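Local coordinates for vacuolar protein sorting 29 (Cryptosporidium parvum, PDB 2A22) that probably serves in vacuolar and endosomal protein sorting, as a VPS29-family member built on a calcineurin-like phosphoesterase fold, at residues Met185-Gln190 and Val194-Tyr199. Residues are numbered along the deposited sequence; the frame is centred on the assembly and turned at random.
Sequences MLMALQ and VVLYVY
Met-187 reaches across to two residues of the neighbouring strand at once: its CE lies 3.6 Å from Val-194 CG1 and equally near Leu-196 CD1. The side chain starts with CG anti to the backbone N and turns at its last torsion (chi3 -104°), which brings the terminal methyl against both partners. Met-187 and Leu-196 cross at an oblique angle, the leucine CD1 touching Met-187 CB as well as CE. Farther along the same face, Met-185 stays extended and runs alongside Val-198, both pointing the same way, with Val-198 CG2 touching CG and CE of the methionine. Leu-189 and Val-194 are likewise side by side, meeting 3.7 Å apart through Leu-189 CD2 and Val-194 CG2. Strands 183-190 and 193-202 form an antiparallel beta hairpin within one of the two sheets of the calcineurin-like phosphoesterase sandwich. Met-185, Met-187 and Leu-196 all touch Leu-164 of strand 161-165, in the other sheet, placing this face in the hydrophobic interior between the sheets. The other face carries a sparser set of contacts. There Leu-186 CD1 approaches Tyr-199 CE2 obliquely at 4.0 Å, while the Tyr-199 ring also stacks with Phe-184. In the backbone ladder, Leu-186 and Tyr-197 form a hydrogen-bonded pair, as do Ala-188 and Val-195, whereas Met-185/Val-198, Met-187/Leu-196 and Leu-189/Val-194 are non-hydrogen-bonded pairs. Leu-186 O accepts the Tyr-197 N-H in a 2.8 Å bond and also lies at the edge of the Tyr-197 ring, near its plane. Between strands 26-31 and 205-214, the hairpin occupies interior positions of its sheet, and Met-187 and Leu-196 make their outward backbone hydrogen bonds to Val-28 and Ser-211, respectively.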
# COMPACT_ATOMS: atom_id res chain seq x y z
N MET A 185 3.69 3.12 4.48
CA MET A 185 4.98 2.47 4.67
C MET A 185 5.95 2.83 3.56
O MET A 185 5.56 3.02 2.40
CB MET A 185 4.81 0.96 4.72
CG MET A 185 3.98 0.48 5.89
SD MET A 185 3.64 -1.24 5.69
CE MET A 185 2.79 -1.54 7.23
N LEU A 186 7.22 2.91 3.91
CA LEU A 186 8.26 3.00 2.91
C LEU A 186 9.18 1.82 3.16
O LEU A 186 9.65 1.63 4.28
CB LEU A 186 8.98 4.35 2.97
CG LEU A 186 8.23 5.55 2.35
CD1 LEU A 186 8.80 6.88 2.84
CD2 LEU A 186 8.33 5.49 0.83
N MET A 187 9.37 0.99 2.13
CA MET A 187 10.09 -0.28 2.27
C MET A 187 11.36 -0.23 1.42
O MET A 187 11.28 -0.14 0.17
CB MET A 187 9.18 -1.45 1.80
CG MET A 187 9.81 -2.86 1.90
SD MET A 187 8.66 -4.18 1.50
CE MET A 187 8.31 -4.77 3.11
N ALA A 188 12.52 -0.27 2.07
CA ALA A 188 13.79 -0.28 1.33
C ALA A 188 14.18 -1.73 1.08
O ALA A 188 14.29 -2.53 2.02
CB ALA A 188 14.89 0.42 2.10
N LEU A 189 14.38 -2.05 -0.19
CA LEU A 189 14.87 -3.35 -0.57
C LEU A 189 16.29 -3.23 -1.12
O LEU A 189 16.56 -2.44 -2.05
CB LEU A 189 13.92 -3.98 -1.60
CG LEU A 189 12.45 -4.16 -1.17
CD1 LEU A 189 11.61 -4.52 -2.40
CD2 LEU A 189 12.29 -5.22 -0.10
N GLN A 190 17.20 -4.00 -0.53
CA GLN A 190 18.58 -3.97 -0.99
C GLN A 190 19.13 -5.38 -0.94
O GLN A 190 19.29 -5.94 0.14
CB GLN A 190 19.44 -3.01 -0.14
CG GLN A 190 18.96 -1.59 -0.22
CD GLN A 190 19.79 -0.59 0.60
OE1 GLN A 190 20.65 -0.97 1.40
NE2 GLN A 190 19.48 0.70 0.44
N VAL A 194 15.40 -6.34 3.66
CA VAL A 194 14.23 -5.50 3.72
C VAL A 194 14.34 -4.66 4.99
O VAL A 194 14.46 -5.22 6.08
CB VAL A 194 12.99 -6.37 3.86
CG1 VAL A 194 11.73 -5.48 3.84
CG2 VAL A 194 13.00 -7.45 2.75
N VAL A 195 14.32 -3.34 4.83
CA VAL A 195 14.16 -2.45 5.95
C VAL A 195 12.85 -1.69 5.73
O VAL A 195 12.71 -0.91 4.76
CB VAL A 195 15.31 -1.42 6.10
CG1 VAL A 195 15.06 -0.55 7.36
CG2 VAL A 195 16.67 -2.14 6.20
N LEU A 196 11.91 -1.91 6.64
CA LEU A 196 10.58 -1.38 6.50
C LEU A 196 10.36 -0.24 7.47
O LEU A 196 10.45 -0.44 8.68
CB LEU A 196 9.56 -2.46 6.83
CG LEU A 196 8.10 -2.04 6.64
CD1 LEU A 196 7.78 -1.83 5.13
CD2 LEU A 196 7.17 -3.10 7.22
N TYR A 197 10.02 0.94 6.95
CA TYR A 197 9.59 2.07 7.78
C TYR A 197 8.08 2.28 7.74
O TYR A 197 7.49 2.46 6.68
CB TYR A 197 10.31 3.32 7.32
CG TYR A 197 11.80 3.19 7.45
CD1 TYR A 197 12.43 3.31 8.71
CD2 TYR A 197 12.61 2.93 6.33
CE1 TYR A 197 13.83 3.18 8.85
CE2 TYR A 197 14.01 2.81 6.46
CZ TYR A 197 14.62 2.94 7.72
OH TYR A 197 16.00 2.82 7.87
N VAL A 198 7.46 2.22 8.91
CA VAL A 198 6.04 2.35 9.04
C VAL A 198 5.71 3.72 9.63
O VAL A 198 6.10 4.03 10.77
CB VAL A 198 5.49 1.22 9.96
CG1 VAL A 198 3.99 1.39 10.22
CG2 VAL A 198 5.78 -0.16 9.32
N TYR A 199 4.99 4.54 8.87
CA TYR A 199 4.65 5.92 9.33
C TYR A 199 3.19 5.99 9.80
O TYR A 199 2.32 5.45 9.14
CB TYR A 199 4.89 6.96 8.23
CG TYR A 199 6.36 7.08 7.90
CD1 TYR A 199 7.15 8.04 8.51
CD2 TYR A 199 6.97 6.19 7.02
CE1 TYR A 199 8.52 8.13 8.23
CE2 TYR A 199 8.32 6.28 6.72
CZ TYR A 199 9.09 7.24 7.35
OH TYR A 199 10.42 7.30 7.08